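Local coordinates for chemotactic transducer PctC (Pseudomonas aeruginosa, PDB 5LTV), which probably senses gamma-amino-butanoic acid and amino acids through its extracytoplasmic Cache domain and relays the signal that steers bacterial chemotaxis, at residues R132-E137 with A150-V155; R121-D126 with L162-G167; A189-D194 with W251-V256; L44-I49 with T241-L246; A111-Y116 with V140-G145. One frame throughout, in Å; residues are numbered along the deposited sequence.

Interaction 1: residues R132-E137 with A150-V155; sequences RLIVTE and AMSLPV
I134 and S152 face each other as an antiparallel hydrogen-bonded pair, with V135 and M151 forming the adjacent non-hydrogen-bonded pair, and the touching backbones run 159° apart end to end. I134 N donates to S152 O at 2.9 Å, while the return bond from S152 N to I134 O is longer, 3.2 Å. One step on, T136 N reaches A150 O at 3.0 Å. At this end a side chain takes over from the backbone: A150 N donates to T136 OG1 at 3.1 Å in an almost straight bond, and OG1 in turn donates to E137 O at 2.9 Å. A chi1 of 78° turns OG1 back over the T136 backbone, within reach of A150 N and E137 O.

On one face of the sheet, I134 CG1 lies 3.4 Å from S152 OG, a hydroxyl whose hydrogen bond goes to W123 O. V135 and M151 run alongside each other on the other face, CG2 of the valine 4.1 Å from CG of the methionine. Nearby, L133 CD1 packs on L153 CG at 3.8 Å, and M57 of helix 34-68 touches both L133 and M151. This is the beta hairpin 134-140/147-157 at one edge of an antiparallel 2-1-5-4-3 sheet, the strand order of the PAS-like module that carries the ligand pocket.

Interaction 2: residues R121-D126 with L162-G167; sequences RAWYKD and LGVAAG. With ABU (gamma-amino-butanoic acid), chain H; SO4 (sulfate ion), chain I.
V164 is wedged against two aromatic rings of helix 122-130, one to each methyl branch. CG2 stands over a face of the Y124 ring, 3.8 Å from its centroid and 17° off the normal, which meets the geometry of a CH-pi contact; CB adds a second touch, 3.6 Å from Y124 CD1. CG1, anti to the backbone N of V164 (chi1 169°), goes instead to the W123 indole, 3.6 Å from CZ3 at the ring edge. Further along that ring A166 CB approaches CE3 at 4.2 Å.

Elsewhere on the indole edge, W123 NE1 donates to OXT of gamma-amino-butanoic acid at 2.9 Å. R121, at the N-cap position of the helix, sends NE to the same oxygen at 2.6 Å and NH2 to O of that ligand at 2.7 Å, while its NH1 bonds a sulfate probably taken up from the crystallisation liquor. Apolar packing on strand 160-170 thus probably helps to set the position of an indole whose N-H, with the arginine, probably offsets the ligand's carboxylate charge.

Interaction 3: residues A189-D194 with W251-V256; sequences AFLVSD and WYVALV
A189 opens the antiparallel pairing with strand 251-256 at L255, in the second 2-1-5-4-3 sheet of the chain, consistent with the second PAS-like module of a double Cache domain. The strand axes approach to 4.7 Å with their directions 146° apart, and five successive bridges, from A189-L255 to S193-W251, set the register. A189 CB meets L255 CD2 at 3.6 Å.

F190 exchanges two backbone bonds with A254, each 2.8 Å: F190 N to A254 O, and A254 N to F190 O. Its chi1 of 66° folds the ring back over the partner strand, where A254 CB lies under one face, 3.5 Å from the centroid and 17° off the normal, a CH-pi contact; V256 CG2 meets the ring at its edge. L191 points to the opposite face of the sheet. Its branches split, CD1 beside Y252 O and CD2 3.8 Å from W251 CE3. This face also receives helix 34-68, since V253 touches A46 and L255 touches I41.

V192 returns to the F190 face and bonds both ways with Y252, while its side chain touches F240 of strand 237-242. S193 CB then packs on W251 CD1 at 3.7 Å, its hydroxyl being bonded to K197 N. Past the last bridge, D194 CB lies in the plane of the Y252 ring, 3.9 Å from CE1 at the edge.

Interaction 4: residues L44-I49 with T241-L246; sequences LTASNI and TPVKGL
V243 presents both of its methyl branches to helix 34-68, and the path from its CB outward traces the contact. CB itself stays back, and the touching is done one bond further out. CG1, anti to the backbone N (chi1 -173°), meets two different atoms: the backbone oxygen A46 O at 4.0 Å and the branch methyl I49 CG2 at 4.1 Å. CG2, the other tip, also lies 4.1 Å from I49 CG2, so that this isoleucine methyl is equally distant from both valine tips; A46 CB is a looser neighbour of V243 CG2 at 4.4 Å.

A46 has more of its surface buried here than any other residue, 65 Å². Its CB points at the other segment and approaches P242 O to 3.5 Å and T241 CG2 to 3.9 Å; consistent with its small size, the A46 and V243 CA atoms are 5.1 Å apart. On I49 the two branches divide, CG2 turning to V243 while CG1, anti to the backbone N (chi1 -158°), leads its chain away. Contacts are apolar or van der Waals throughout, over 177 Å² of summed buried surface.

In the fold, the long helix 34-68 packs against T241 to V243 in the region of strand 237-242. V253 of the neighbouring strand 251-256 touches T45, A46 and V243, whereas I49 also packs on I177 and L178 at the end of helix 171-178, so this turn of the long helix touches both the sheet and a second helix.

Interaction 5: residues A111-Y116 with V140-G145; sequences AMPEGY and VDAGTG. With ABU (gamma-amino-butanoic acid), chain H; SO4 (sulfate ion), chain I.
Y116 is swung toward A142 by a chi1 of 179°, CG anti to the backbone N, while M112 bends at chi2 (-72°) and beyond to bring its methyl to G143. Two turns frame the meeting: a type II beta turn from P113 to Y116, and an Asx turn in which D141 OD1 accepts from G143 N and, from above the carboxylate plane, also from T144 N. That double grip probably helps to shape the 140-145 loop, in which A142 N donates to O of gamma-amino-butanoic acid at 3.0 Å.

Across the loops, Y116 CE1 touches A142 CB at 3.9 Å, and the phenol end goes on to the ligand, OH donating to OXT at 2.6 Å with that oxygen in the ring plane at its edge. One face of the Y116 ring is lined by M112 CG of its own loop. P113 CG abuts A142 O at 3.2 Å, and M112 CE rests 3.6 Å from G143 CA, where a glycine lets the methyl lie close to the backbone. Y116 OH and A142 N thus both serve the ligand's carboxylate, while D141 lies beside its amino-end carbon CD. Away from the ligand, a water donates to A111 O at 2.8 Å and to G143 O at 3.0 Å.

How the interactions relate
Interactions 2, 3 and 4 are buried, interaction 1 is partly buried and interaction 5 lies at the surface. Interactions 1 and 2 share one sheet through neighbouring strands 147-157 and 160-170, and the two contacts touch each other directly; interactions 3 and 4 share the other sheet through strands 251-256 and 237-242. W251 packing on T136 brings interaction 3 against interaction 1. Chemistry follows place: strand pairing carries 1 and 3, apolar packing carries 4, and 2 joins apolar packing to ligand bonds. Interaction 5, about 15 Å from interaction 2 between centres, meets the same ligand carboxylate from two loops, which a water also bridges.

Interaction 1: residues R132-E137 with A150-V155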
# COMPACT_ATOMS: atom_id res chain seq x y z
N ARG A 132 0.32 8.57 -12.33
CA ARG A 132 1.20 8.96 -11.23
C ARG A 132 1.18 7.83 -10.22
O ARG A 132 0.36 6.90 -10.31
CB ARG A 132 0.76 10.30 -10.59
CG ARG A 132 -0.55 10.20 -9.83
CD ARG A 132 -1.21 11.56 -9.54
NE ARG A 132 -2.65 11.40 -9.30
CZ ARG A 132 -3.29 11.90 -8.26
NH1 ARG A 132 -2.61 12.60 -7.38
NH2 ARG A 132 -4.61 11.71 -8.09
N LEU A 133 2.11 7.90 -9.26
CA LEU A 133 2.15 6.92 -8.18
C LEU A 133 0.80 6.89 -7.46
O LEU A 133 0.24 7.92 -7.09
CB LEU A 133 3.27 7.26 -7.20
CG LEU A 133 3.47 6.20 -6.10
CD1 LEU A 133 4.24 5.05 -6.65
CD2 LEU A 133 4.16 6.75 -4.85
N ILE A 134 0.26 5.69 -7.29
CA ILE A 134 -0.88 5.48 -6.41
C ILE A 134 -0.47 4.49 -5.34
O ILE A 134 0.50 3.74 -5.49
CB ILE A 134 -2.11 4.93 -7.15
CG1 ILE A 134 -1.78 3.52 -7.63
CG2 ILE A 134 -2.57 5.91 -8.23
CD1 ILE A 134 -3.00 2.64 -7.96
N VAL A 135 -1.22 4.49 -4.25
CA VAL A 135 -1.16 3.43 -3.26
C VAL A 135 -2.55 2.82 -3.22
O VAL A 135 -3.55 3.55 -3.16
CB VAL A 135 -0.69 3.94 -1.88
CG1 VAL A 135 -1.63 4.96 -1.32
CG2 VAL A 135 -0.54 2.78 -0.90
N THR A 136 -2.61 1.52 -3.38
CA THR A 136 -3.87 0.81 -3.50
C THR A 136 -4.41 0.45 -2.12
O THR A 136 -3.67 0.39 -1.12
CB THR A 136 -3.68 -0.48 -4.32
OG1 THR A 136 -3.09 -1.45 -3.45
CG2 THR A 136 -2.78 -0.26 -5.54
N GLU A 137 -5.71 0.19 -2.07
CA GLU A 137 -6.27 -0.50 -0.91
C GLU A 137 -5.86 -1.98 -0.96
O GLU A 137 -5.37 -2.47 -1.98
CB GLU A 137 -7.79 -0.31 -0.89
CG GLU A 137 -8.22 1.15 -0.58
CD GLU A 137 -9.75 1.38 -0.55
OE1 GLU A 137 -10.52 0.53 -1.04
OE2 GLU A 137 -10.19 2.44 -0.02
N ALA A 150 -0.22 -2.47 -2.94
CA ALA A 150 0.84 -2.15 -3.88
C ALA A 150 0.99 -0.64 -4.02
O ALA A 150 0.05 0.12 -3.79
CB ALA A 150 0.58 -2.79 -5.25
N MET A 151 2.18 -0.23 -4.40
CA MET A 151 2.44 1.11 -4.88
C MET A 151 2.86 0.99 -6.33
O MET A 151 3.77 0.22 -6.63
CB MET A 151 3.53 1.74 -4.05
CG MET A 151 3.07 2.12 -2.70
SD MET A 151 4.49 2.26 -1.58
CE MET A 151 3.66 2.72 -0.02
N SER A 152 2.20 1.73 -7.23
CA SER A 152 2.41 1.52 -8.67
C SER A 152 2.37 2.85 -9.42
O SER A 152 1.76 3.83 -8.97
CB SER A 152 1.36 0.55 -9.28
OG SER A 152 0.00 1.04 -9.15
N LEU A 153 3.07 2.88 -10.56
CA LEU A 153 3.09 4.08 -11.37
C LEU A 153 3.50 3.74 -12.80
O LEU A 153 4.29 2.81 -13.01
CB LEU A 153 4.01 5.16 -10.78
CG LEU A 153 5.44 5.00 -10.24
CD1 LEU A 153 6.15 3.70 -10.54
CD2 LEU A 153 6.28 6.19 -10.70
N PRO A 154 3.02 4.50 -13.79
CA PRO A 154 3.44 4.26 -15.18
C PRO A 154 4.92 4.51 -15.35
O PRO A 154 5.53 5.31 -14.64
CB PRO A 154 2.62 5.28 -15.98
CG PRO A 154 1.49 5.71 -14.98
CD PRO A 154 2.17 5.70 -13.66
N VAL A 155 5.51 3.77 -16.29
CA VAL A 155 6.89 3.92 -16.74
C VAL A 155 6.87 4.20 -18.24
O VAL A 155 6.35 3.40 -19.03
CB VAL A 155 7.72 2.64 -16.47
CG1 VAL A 155 9.22 2.85 -16.85
CG2 VAL A 155 7.57 2.22 -15.01

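Interaction 2: residues R121-D126 with L162-G167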
# COMPACT_ATOMS: atom_id res chain seq x y z
N ARG A 121 -5.35 -5.89 -14.20
CA ARG A 121 -5.43 -5.82 -12.76
C ARG A 121 -5.50 -4.37 -12.29
O ARG A 121 -4.94 -3.46 -12.93
CB ARG A 121 -4.23 -6.54 -12.12
CG ARG A 121 -4.12 -8.07 -12.52
CD ARG A 121 -4.91 -8.98 -11.58
NE ARG A 121 -4.34 -9.00 -10.23
CZ ARG A 121 -5.03 -9.22 -9.10
NH1 ARG A 121 -6.34 -9.41 -9.17
NH2 ARG A 121 -4.44 -9.21 -7.92
N ALA A 122 -6.18 -4.17 -11.14
CA ALA A 122 -6.45 -2.82 -10.64
C ALA A 122 -5.18 -2.02 -10.37
O ALA A 122 -5.19 -0.80 -10.52
CB ALA A 122 -7.29 -2.88 -9.37
N TRP A 123 -4.09 -2.68 -9.93
CA TRP A 123 -2.89 -1.89 -9.65
C TRP A 123 -2.29 -1.36 -10.94
O TRP A 123 -1.60 -0.34 -10.93
CB TRP A 123 -1.85 -2.72 -8.88
CG TRP A 123 -1.37 -3.97 -9.62
CD1 TRP A 123 -1.82 -5.23 -9.42
CD2 TRP A 123 -0.36 -4.06 -10.64
NE1 TRP A 123 -1.14 -6.13 -10.24
CE2 TRP A 123 -0.24 -5.43 -11.01
CE3 TRP A 123 0.47 -3.12 -11.28
CZ2 TRP A 123 0.66 -5.88 -11.98
CZ3 TRP A 123 1.39 -3.57 -12.23
CH2 TRP A 123 1.47 -4.95 -12.58
N TYR A 124 -2.57 -2.05 -12.04
CA TYR A 124 -2.11 -1.61 -13.35
C TYR A 124 -3.02 -0.51 -13.90
O TYR A 124 -2.58 0.63 -14.14
CB TYR A 124 -2.04 -2.83 -14.28
CG TYR A 124 -1.47 -2.51 -15.63
CD1 TYR A 124 -0.15 -2.84 -15.92
CD2 TYR A 124 -2.23 -1.90 -16.64
CE1 TYR A 124 0.41 -2.50 -17.19
CE2 TYR A 124 -1.69 -1.59 -17.86
CZ TYR A 124 -0.39 -1.87 -18.16
OH TYR A 124 0.14 -1.56 -19.39
N LYS A 125 -4.31 -0.83 -14.07
CA LYS A 125 -5.24 0.11 -14.66
C LYS A 125 -5.36 1.40 -13.85
O LYS A 125 -5.50 2.48 -14.42
CB LYS A 125 -6.61 -0.56 -14.83
CG LYS A 125 -6.61 -1.70 -15.78
CD LYS A 125 -8.02 -2.25 -16.02
CE LYS A 125 -8.54 -2.96 -14.77
NZ LYS A 125 -9.89 -3.60 -14.91
N ASP A 126 -5.29 1.32 -12.51
CA ASP A 126 -5.35 2.55 -11.71
C ASP A 126 -4.07 3.39 -11.84
O ASP A 126 -4.13 4.62 -11.82
CB ASP A 126 -5.65 2.25 -10.24
CG ASP A 126 -7.03 1.57 -10.06
OD1 ASP A 126 -7.77 1.50 -11.06
OD2 ASP A 126 -7.35 1.10 -8.95
N LEU A 162 6.08 2.15 -21.39
CA LEU A 162 6.67 0.84 -21.20
C LEU A 162 5.69 -0.08 -20.47
O LEU A 162 5.44 -1.22 -20.89
CB LEU A 162 8.00 0.98 -20.43
CG LEU A 162 8.61 -0.37 -20.04
CD1 LEU A 162 8.96 -1.22 -21.30
CD2 LEU A 162 9.82 -0.17 -19.13
N GLY A 163 5.12 0.40 -19.38
CA GLY A 163 4.11 -0.37 -18.67
C GLY A 163 3.84 0.29 -17.34
O GLY A 163 3.93 1.51 -17.22
N VAL A 164 3.57 -0.55 -16.34
CA VAL A 164 3.39 -0.10 -14.97
C VAL A 164 4.36 -0.83 -14.06
O VAL A 164 4.41 -2.07 -14.05
CB VAL A 164 1.94 -0.29 -14.50
CG1 VAL A 164 1.83 -0.06 -13.00
CG2 VAL A 164 1.05 0.65 -15.29
N ALA A 165 5.13 -0.08 -13.28
CA ALA A 165 6.04 -0.65 -12.30
C ALA A 165 5.39 -0.55 -10.92
O ALA A 165 4.66 0.41 -10.65
CB ALA A 165 7.39 0.06 -12.33
N ALA A 166 5.60 -1.57 -10.09
CA ALA A 166 5.02 -1.62 -8.76
C ALA A 166 5.93 -2.35 -7.77
O ALA A 166 6.81 -3.11 -8.16
CB ALA A 166 3.66 -2.31 -8.74
N GLY A 167 5.70 -2.08 -6.48
CA GLY A 167 6.08 -3.01 -5.43
C GLY A 167 4.93 -3.25 -4.49
O GLY A 167 4.13 -2.36 -4.22
N ABU H . 3.15 -9.88 -6.59
CD ABU H . 1.68 -9.95 -6.81
CB ABU H . 1.30 -9.89 -8.26
CG ABU H . 0.26 -8.83 -8.58
C ABU H . -1.20 -9.19 -8.77
O ABU H . -1.83 -9.67 -7.79
OXT ABU H . -1.73 -8.93 -9.88
S SO4 I . -8.49 -9.28 -5.83
O1 SO4 I . -8.38 -9.15 -4.39
O2 SO4 I . -9.63 -8.49 -6.31
O3 SO4 I . -8.62 -10.70 -6.18
O4 SO4 I . -7.28 -8.79 -6.47

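Interaction 3: residues A189-D194 with W251-V256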
# COMPACT_ATOMS: atom_id res chain seq x y z
N ALA A 189 -4.46 -0.55 17.60
CA ALA A 189 -4.56 0.43 16.53
C ALA A 189 -4.89 -0.24 15.20
O ALA A 189 -4.36 -1.31 14.89
CB ALA A 189 -3.25 1.22 16.41
N PHE A 190 -5.77 0.37 14.41
CA PHE A 190 -5.99 -0.13 13.06
C PHE A 190 -5.98 1.04 12.07
O PHE A 190 -5.75 2.20 12.43
CB PHE A 190 -7.25 -1.01 13.00
CG PHE A 190 -8.53 -0.29 13.24
CD1 PHE A 190 -9.00 -0.07 14.54
CD2 PHE A 190 -9.31 0.12 12.16
CE1 PHE A 190 -10.21 0.58 14.75
CE2 PHE A 190 -10.52 0.78 12.35
CZ PHE A 190 -10.98 1.01 13.65
N LEU A 191 -6.16 0.72 10.80
CA LEU A 191 -6.12 1.70 9.73
C LEU A 191 -7.40 1.61 8.93
O LEU A 191 -7.85 0.51 8.60
CB LEU A 191 -4.88 1.51 8.84
CG LEU A 191 -4.54 2.72 7.95
CD1 LEU A 191 -3.67 3.77 8.69
CD2 LEU A 191 -3.85 2.25 6.70
N VAL A 192 -7.99 2.75 8.61
CA VAL A 192 -9.32 2.81 8.02
C VAL A 192 -9.37 4.00 7.07
O VAL A 192 -8.75 5.04 7.33
CB VAL A 192 -10.42 2.90 9.10
CG1 VAL A 192 -10.25 4.15 9.96
CG2 VAL A 192 -11.81 2.89 8.48
N SER A 193 -10.06 3.83 5.95
CA SER A 193 -10.15 4.90 4.98
C SER A 193 -11.23 5.89 5.40
O SER A 193 -12.06 5.61 6.27
CB SER A 193 -10.45 4.36 3.58
OG SER A 193 -11.82 4.00 3.45
N ASP A 194 -11.21 7.06 4.75
CA ASP A 194 -12.19 8.10 5.04
C ASP A 194 -13.62 7.64 4.79
O ASP A 194 -14.55 8.09 5.46
CB ASP A 194 -11.88 9.35 4.21
CG ASP A 194 -11.76 9.07 2.72
OD1 ASP A 194 -11.70 7.89 2.29
OD2 ASP A 194 -11.70 10.06 1.97
N TRP A 251 -6.45 8.40 4.71
CA TRP A 251 -6.50 7.25 5.57
C TRP A 251 -6.18 7.68 6.99
O TRP A 251 -5.42 8.62 7.21
CB TRP A 251 -5.54 6.16 5.13
CG TRP A 251 -5.86 5.55 3.84
CD1 TRP A 251 -6.98 5.65 3.13
CD2 TRP A 251 -5.02 4.62 3.11
NE1 TRP A 251 -6.92 4.89 1.96
CE2 TRP A 251 -5.71 4.23 1.95
CE3 TRP A 251 -3.75 4.08 3.33
CZ2 TRP A 251 -5.18 3.33 0.99
CZ3 TRP A 251 -3.22 3.18 2.37
CH2 TRP A 251 -3.94 2.82 1.24
N TYR A 252 -6.79 6.99 7.94
CA TYR A 252 -6.68 7.38 9.33
C TYR A 252 -6.11 6.24 10.14
O TYR A 252 -6.41 5.06 9.87
CB TYR A 252 -8.04 7.76 9.92
CG TYR A 252 -8.68 8.99 9.33
CD1 TYR A 252 -9.40 8.90 8.16
CD2 TYR A 252 -8.59 10.23 9.97
CE1 TYR A 252 -10.00 10.02 7.60
CE2 TYR A 252 -9.21 11.36 9.43
CZ TYR A 252 -9.91 11.24 8.23
OH TYR A 252 -10.54 12.31 7.64
N VAL A 253 -5.28 6.61 11.11
CA VAL A 253 -4.93 5.74 12.23
C VAL A 253 -6.07 5.80 13.24
O VAL A 253 -6.45 6.88 13.71
CB VAL A 253 -3.61 6.17 12.87
CG1 VAL A 253 -3.38 5.41 14.17
CG2 VAL A 253 -2.47 5.94 11.92
N ALA A 254 -6.63 4.64 13.56
CA ALA A 254 -7.64 4.53 14.61
C ALA A 254 -7.00 3.89 15.82
O ALA A 254 -6.37 2.83 15.70
CB ALA A 254 -8.85 3.70 14.15
N LEU A 255 -7.12 4.55 16.98
CA LEU A 255 -6.66 4.00 18.26
C LEU A 255 -7.86 3.63 19.11
O LEU A 255 -8.78 4.44 19.27
CB LEU A 255 -5.81 5.00 19.04
CG LEU A 255 -4.52 5.52 18.43
CD1 LEU A 255 -3.83 6.50 19.37
CD2 LEU A 255 -3.62 4.36 18.13
N VAL A 256 -7.83 2.43 19.68
CA VAL A 256 -8.91 1.93 20.51
C VAL A 256 -8.35 1.71 21.90
O VAL A 256 -7.39 0.93 22.06
CB VAL A 256 -9.52 0.64 19.94
CG1 VAL A 256 -10.76 0.16 20.76
CG2 VAL A 256 -9.83 0.79 18.41

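Interaction 4: residues L44-I49 with T241-L246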
# COMPACT_ATOMS: atom_id res chain seq x y z
N LEU A 44 1.95 10.53 16.62
CA LEU A 44 3.20 9.82 16.44
C LEU A 44 3.01 8.51 15.71
O LEU A 44 3.93 8.05 15.03
CB LEU A 44 3.86 9.58 17.80
CG LEU A 44 4.33 10.84 18.52
CD1 LEU A 44 4.95 10.51 19.89
CD2 LEU A 44 5.29 11.66 17.65
N THR A 45 1.84 7.86 15.86
CA THR A 45 1.60 6.59 15.17
C THR A 45 1.42 6.84 13.68
O THR A 45 1.97 6.09 12.86
CB THR A 45 0.38 5.88 15.75
OG1 THR A 45 0.61 5.63 17.13
CG2 THR A 45 0.15 4.56 15.08
N ALA A 46 0.73 7.93 13.33
CA ALA A 46 0.52 8.29 11.94
C ALA A 46 1.82 8.72 11.28
O ALA A 46 2.10 8.34 10.14
CB ALA A 46 -0.52 9.39 11.84
N SER A 47 2.61 9.53 11.97
CA SER A 47 3.82 9.98 11.31
C SER A 47 4.82 8.83 11.16
O SER A 47 5.65 8.86 10.25
CB SER A 47 4.42 11.18 12.06
OG SER A 47 4.73 10.83 13.40
N ASN A 48 4.70 7.78 11.98
CA ASN A 48 5.55 6.60 11.81
C ASN A 48 5.14 5.81 10.56
O ASN A 48 5.97 5.55 9.68
CB ASN A 48 5.49 5.71 13.04
CG ASN A 48 6.59 4.65 13.03
OD1 ASN A 48 7.74 4.94 12.71
ND2 ASN A 48 6.24 3.43 13.33
N ILE A 49 3.88 5.43 10.46
CA ILE A 49 3.45 4.72 9.26
C ILE A 49 3.63 5.61 8.03
O ILE A 49 3.96 5.11 6.95
CB ILE A 49 2.01 4.19 9.46
CG1 ILE A 49 1.74 3.04 8.51
CG2 ILE A 49 0.99 5.23 9.24
CD1 ILE A 49 2.51 1.81 8.90
N THR A 241 -6.73 9.82 13.64
CA THR A 241 -5.64 10.71 13.25
C THR A 241 -5.30 10.49 11.79
O THR A 241 -4.95 9.36 11.40
CB THR A 241 -4.40 10.45 14.09
OG1 THR A 241 -4.75 10.53 15.49
CG2 THR A 241 -3.30 11.47 13.72
N PRO A 242 -5.37 11.51 10.95
CA PRO A 242 -5.05 11.32 9.53
C PRO A 242 -3.58 11.00 9.31
O PRO A 242 -2.70 11.44 10.05
CB PRO A 242 -5.42 12.67 8.89
CG PRO A 242 -5.47 13.65 10.01
CD PRO A 242 -5.86 12.87 11.24
N VAL A 243 -3.32 10.19 8.30
CA VAL A 243 -1.97 9.95 7.82
C VAL A 243 -1.67 10.97 6.74
O VAL A 243 -2.38 11.05 5.73
CB VAL A 243 -1.79 8.52 7.29
CG1 VAL A 243 -0.33 8.32 6.97
CG2 VAL A 243 -2.27 7.51 8.32
N LYS A 244 -0.62 11.76 6.95
CA LYS A 244 -0.21 12.76 5.99
C LYS A 244 0.68 12.12 4.93
O LYS A 244 1.28 11.06 5.15
CB LYS A 244 0.53 13.89 6.68
CG LYS A 244 -0.18 14.52 7.89
CD LYS A 244 0.68 15.61 8.54
CE LYS A 244 0.78 16.85 7.65
NZ LYS A 244 2.10 17.55 7.75
N GLY A 245 0.75 12.77 3.77
CA GLY A 245 1.69 12.42 2.73
C GLY A 245 1.28 11.30 1.79
O GLY A 245 2.08 10.93 0.92
N LEU A 246 0.07 10.75 1.92
CA LEU A 246 -0.25 9.61 1.06
C LEU A 246 -0.98 10.06 -0.18
O LEU A 246 -1.95 10.81 -0.08
CB LEU A 246 -1.09 8.59 1.80
CG LEU A 246 -0.53 8.15 3.16
CD1 LEU A 246 -1.37 7.05 3.77
CD2 LEU A 246 0.94 7.78 3.03

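Interaction 5: residues A111-Y116 with V140-G145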
# COMPACT_ATOMS: atom_id res chain seq x y z
N ALA A 111 5.59 -18.26 -9.43
CA ALA A 111 4.66 -18.48 -10.53
C ALA A 111 3.40 -17.63 -10.37
O ALA A 111 2.99 -17.27 -9.26
CB ALA A 111 4.27 -19.95 -10.61
N MET A 112 2.76 -17.35 -11.50
CA MET A 112 1.48 -16.67 -11.54
C MET A 112 0.48 -17.62 -12.18
O MET A 112 0.88 -18.60 -12.82
CB MET A 112 1.56 -15.37 -12.36
CG MET A 112 2.42 -14.29 -11.71
SD MET A 112 1.70 -13.51 -10.25
CE MET A 112 2.71 -14.29 -9.08
N PRO A 113 -0.81 -17.36 -12.03
CA PRO A 113 -1.79 -18.27 -12.62
C PRO A 113 -1.69 -18.34 -14.14
O PRO A 113 -1.22 -17.40 -14.80
CB PRO A 113 -3.13 -17.68 -12.19
CG PRO A 113 -2.80 -16.92 -10.95
CD PRO A 113 -1.44 -16.34 -11.19
N GLU A 114 -2.12 -19.47 -14.68
CA GLU A 114 -2.23 -19.63 -16.12
C GLU A 114 -3.07 -18.49 -16.69
O GLU A 114 -4.14 -18.16 -16.17
CB GLU A 114 -2.85 -21.00 -16.43
CG GLU A 114 -3.44 -21.18 -17.84
CD GLU A 114 -2.42 -21.48 -18.89
OE1 GLU A 114 -1.86 -20.54 -19.49
OE2 GLU A 114 -2.18 -22.67 -19.17
N GLY A 115 -2.56 -17.88 -17.76
CA GLY A 115 -3.23 -16.78 -18.42
C GLY A 115 -3.18 -15.45 -17.69
O GLY A 115 -3.91 -14.53 -18.09
N TYR A 116 -2.38 -15.34 -16.62
CA TYR A 116 -2.23 -14.07 -15.93
C TYR A 116 -1.81 -12.95 -16.89
O TYR A 116 -0.85 -13.09 -17.65
CB TYR A 116 -1.21 -14.20 -14.79
CG TYR A 116 -1.00 -12.89 -14.06
CD1 TYR A 116 -1.92 -12.46 -13.11
CD2 TYR A 116 0.11 -12.07 -14.35
CE1 TYR A 116 -1.73 -11.27 -12.42
CE2 TYR A 116 0.30 -10.85 -13.67
CZ TYR A 116 -0.61 -10.47 -12.72
OH TYR A 116 -0.43 -9.28 -12.07
N VAL A 140 -5.87 -9.17 -2.90
CA VAL A 140 -5.34 -10.52 -2.75
C VAL A 140 -4.31 -10.76 -3.84
O VAL A 140 -4.65 -10.73 -5.04
CB VAL A 140 -6.46 -11.58 -2.83
CG1 VAL A 140 -5.85 -13.01 -2.80
CG2 VAL A 140 -7.48 -11.42 -1.72
N ASP A 141 -3.07 -11.05 -3.45
CA ASP A 141 -2.02 -11.39 -4.42
C ASP A 141 -2.45 -12.56 -5.31
O ASP A 141 -2.85 -13.61 -4.81
CB ASP A 141 -0.76 -11.74 -3.64
CG ASP A 141 0.45 -11.99 -4.51
OD1 ASP A 141 0.40 -12.80 -5.47
OD2 ASP A 141 1.49 -11.40 -4.18
N ALA A 142 -2.34 -12.38 -6.63
CA ALA A 142 -2.81 -13.40 -7.56
C ALA A 142 -1.96 -14.66 -7.54
O ALA A 142 -2.42 -15.70 -8.00
CB ALA A 142 -2.86 -12.86 -8.99
N GLY A 143 -0.73 -14.58 -7.06
CA GLY A 143 0.13 -15.73 -7.06
C GLY A 143 0.07 -16.50 -5.75
O GLY A 143 0.01 -17.73 -5.77
N THR A 144 0.08 -15.80 -4.60
CA THR A 144 0.23 -16.44 -3.29
C THR A 144 -1.06 -16.52 -2.48
O THR A 144 -1.08 -17.23 -1.46
CB THR A 144 1.26 -15.69 -2.43
OG1 THR A 144 0.69 -14.43 -2.04
CG2 THR A 144 2.53 -15.44 -3.21
N GLY A 145 -2.10 -15.80 -2.86
CA GLY A 145 -3.29 -15.67 -2.06
C GLY A 145 -3.17 -14.77 -0.85
O GLY A 145 -4.16 -14.59 -0.14
N ABU H . 3.15 -9.88 -6.59
CD ABU H . 1.68 -9.95 -6.81
CB ABU H . 1.30 -9.89 -8.26
CG ABU H . 0.26 -8.83 -8.58
C ABU H . -1.20 -9.19 -8.77
O ABU H . -1.83 -9.67 -7.79
OXT ABU H . -1.73 -8.93 -9.88
S SO4 I . -8.49 -9.28 -5.83
O1 SO4 I . -8.38 -9.15 -4.39
O2 SO4 I . -9.63 -8.49 -6.31
O3 SO4 I . -8.62 -10.70 -6.18
O4 SO4 I . -7.28 -8.79 -6.47
O HOH W 1 1.78 -19.24 -7.64